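Local coordinates for hypothetical protein (Staphylococcus aureus subsp. aureus, PDB 1QYI), which is of unknown function but carries a HAD-hydrolase-like region, consistent with a hydrolase of the haloacid dehalogenase superfamily, at residues 270-275 / 280-285. Sequence-based numbering, arbitrary orientation.
Sequences LEAENM and RPLGKP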
# COMPACT_ATOMS: atom_id res chain seq x y z
N LEU A 270 3.40 -15.15 -0.53
CA LEU A 270 3.56 -15.35 0.90
C LEU A 270 3.39 -16.83 1.23
O LEU A 270 4.13 -17.39 2.04
CB LEU A 270 2.52 -14.52 1.65
CG LEU A 270 2.45 -14.57 3.18
CD1 LEU A 270 1.78 -15.86 3.63
CD2 LEU A 270 3.85 -14.43 3.78
N GLU A 271 2.42 -17.47 0.59
CA GLU A 271 2.20 -18.87 0.83
C GLU A 271 3.38 -19.67 0.28
O GLU A 271 3.95 -20.51 0.97
CB GLU A 271 0.90 -19.32 0.16
CG GLU A 271 0.50 -20.73 0.53
CD GLU A 271 0.85 -21.07 1.97
OE1 GLU A 271 0.66 -20.19 2.86
OE2 GLU A 271 1.30 -22.22 2.22
N ALA A 272 3.74 -19.38 -0.97
CA ALA A 272 4.85 -20.06 -1.63
C ALA A 272 6.16 -19.99 -0.84
O ALA A 272 6.93 -20.94 -0.84
CB ALA A 272 5.05 -19.47 -3.02
N GLU A 273 6.40 -18.87 -0.16
CA GLU A 273 7.63 -18.72 0.62
C GLU A 273 7.63 -19.59 1.87
O GLU A 273 8.68 -20.05 2.32
CB GLU A 273 7.83 -17.24 1.01
CG GLU A 273 7.96 -16.30 -0.19
CD GLU A 273 8.06 -14.84 0.21
OE1 GLU A 273 7.31 -14.41 1.13
OE2 GLU A 273 8.87 -14.11 -0.40
N ASN A 274 6.46 -19.82 2.43
CA ASN A 274 6.35 -20.65 3.62
C ASN A 274 6.60 -22.12 3.30
O ASN A 274 7.09 -22.86 4.14
CB ASN A 274 4.98 -20.45 4.27
CG ASN A 274 4.87 -19.12 5.00
OD1 ASN A 274 5.74 -18.78 5.81
ND2 ASN A 274 3.81 -18.36 4.73
N MSE A 275 6.26 -22.54 2.08
CA MSE A 275 6.48 -23.92 1.65
C MSE A 275 7.94 -24.12 1.27
O MSE A 275 8.50 -25.19 1.47
CB MSE A 275 5.63 -24.24 0.44
CG MSE A 275 4.15 -24.26 0.70
SE MSE A 275 3.17 -24.53 -0.94
CE MSE A 275 2.45 -22.77 -1.16
N ARG A 280 14.40 -17.91 -1.13
CA ARG A 280 14.61 -16.47 -1.06
C ARG A 280 13.25 -15.79 -1.21
O ARG A 280 12.20 -16.44 -1.09
CB ARG A 280 15.54 -16.04 -2.20
CG ARG A 280 16.54 -17.09 -2.64
CD ARG A 280 16.66 -17.10 -4.15
NE ARG A 280 15.46 -17.61 -4.81
CZ ARG A 280 15.27 -18.88 -5.16
NH1 ARG A 280 16.20 -19.79 -4.93
NH2 ARG A 280 14.13 -19.23 -5.75
N PRO A 281 13.24 -14.47 -1.46
CA PRO A 281 11.97 -13.77 -1.61
C PRO A 281 11.40 -14.03 -3.01
O PRO A 281 12.13 -14.08 -4.00
CB PRO A 281 12.36 -12.31 -1.40
CG PRO A 281 13.72 -12.25 -2.03
CD PRO A 281 14.36 -13.51 -1.47
N LEU A 282 10.08 -14.20 -3.06
CA LEU A 282 9.38 -14.45 -4.31
C LEU A 282 8.55 -13.21 -4.65
O LEU A 282 7.51 -13.31 -5.29
CB LEU A 282 8.47 -15.68 -4.17
CG LEU A 282 9.03 -17.04 -4.60
CD1 LEU A 282 10.47 -17.20 -4.16
CD2 LEU A 282 8.16 -18.15 -4.05
N GLY A 283 9.05 -12.05 -4.21
CA GLY A 283 8.38 -10.78 -4.45
C GLY A 283 8.27 -10.41 -5.93
O GLY A 283 8.82 -11.09 -6.78
N LYS A 284 7.57 -9.31 -6.21
CA LYS A 284 7.34 -8.87 -7.59
C LYS A 284 8.53 -8.85 -8.55
O LYS A 284 8.33 -9.00 -9.77
CB LYS A 284 6.66 -7.49 -7.63
CG LYS A 284 5.61 -7.37 -8.76
CD LYS A 284 4.30 -8.04 -8.37
CE LYS A 284 3.45 -8.48 -9.56
NZ LYS A 284 2.95 -7.38 -10.40
N PRO A 285 9.76 -8.61 -8.06
CA PRO A 285 10.84 -8.62 -9.05
C PRO A 285 10.92 -10.04 -9.62
O PRO A 285 11.17 -10.24 -10.81
CB PRO A 285 12.07 -8.24 -8.24
CG PRO A 285 11.51 -7.43 -7.12
CD PRO A 285 10.25 -8.16 -6.74
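E273 reaches from the helix to the loop and takes the backbone N-H of L282 on its carboxylate. The bond from L282 N to E273 OE2 is 2.9 Å long and nearly straight, at 169° about the hydrogen. It arrives on the anti side of OE2, 18° out of the carboxylate plane. With CG opposite its own carbonyl carbon (chi1 -61°) and the rest of the chain stretched out, E273 carries its acid across to the loop backbone. P281 lies beside the same oxygen, with its CA 3.3 Å from E273 OE2.

The two side chains pass alongside each other, running opposite ways: E273 toward the loop, L282 toward the helix. Their stems meet where E273 CG lies 4.1 Å from L282 CB. L282 is buried. Its CD2 branch packs on the methyl of A272, 3.5 Å from A272 CB. Helix 302-307 adds to the apolar side, with I306 against L282 and Y302 against A272.

K284, two residues after L282, makes no contact with segment 270-275. Its NZ forms a salt bridge with D327, a hydrogen bond to the carbonyl of A237 and a long, weak ion pair with D7. The E273 bond ties helix 266-275 to the loop that carries this lysine. The grouping of K284 with D7 and D327 is consistent with the motif lysine and aspartates of a HAD-type active site.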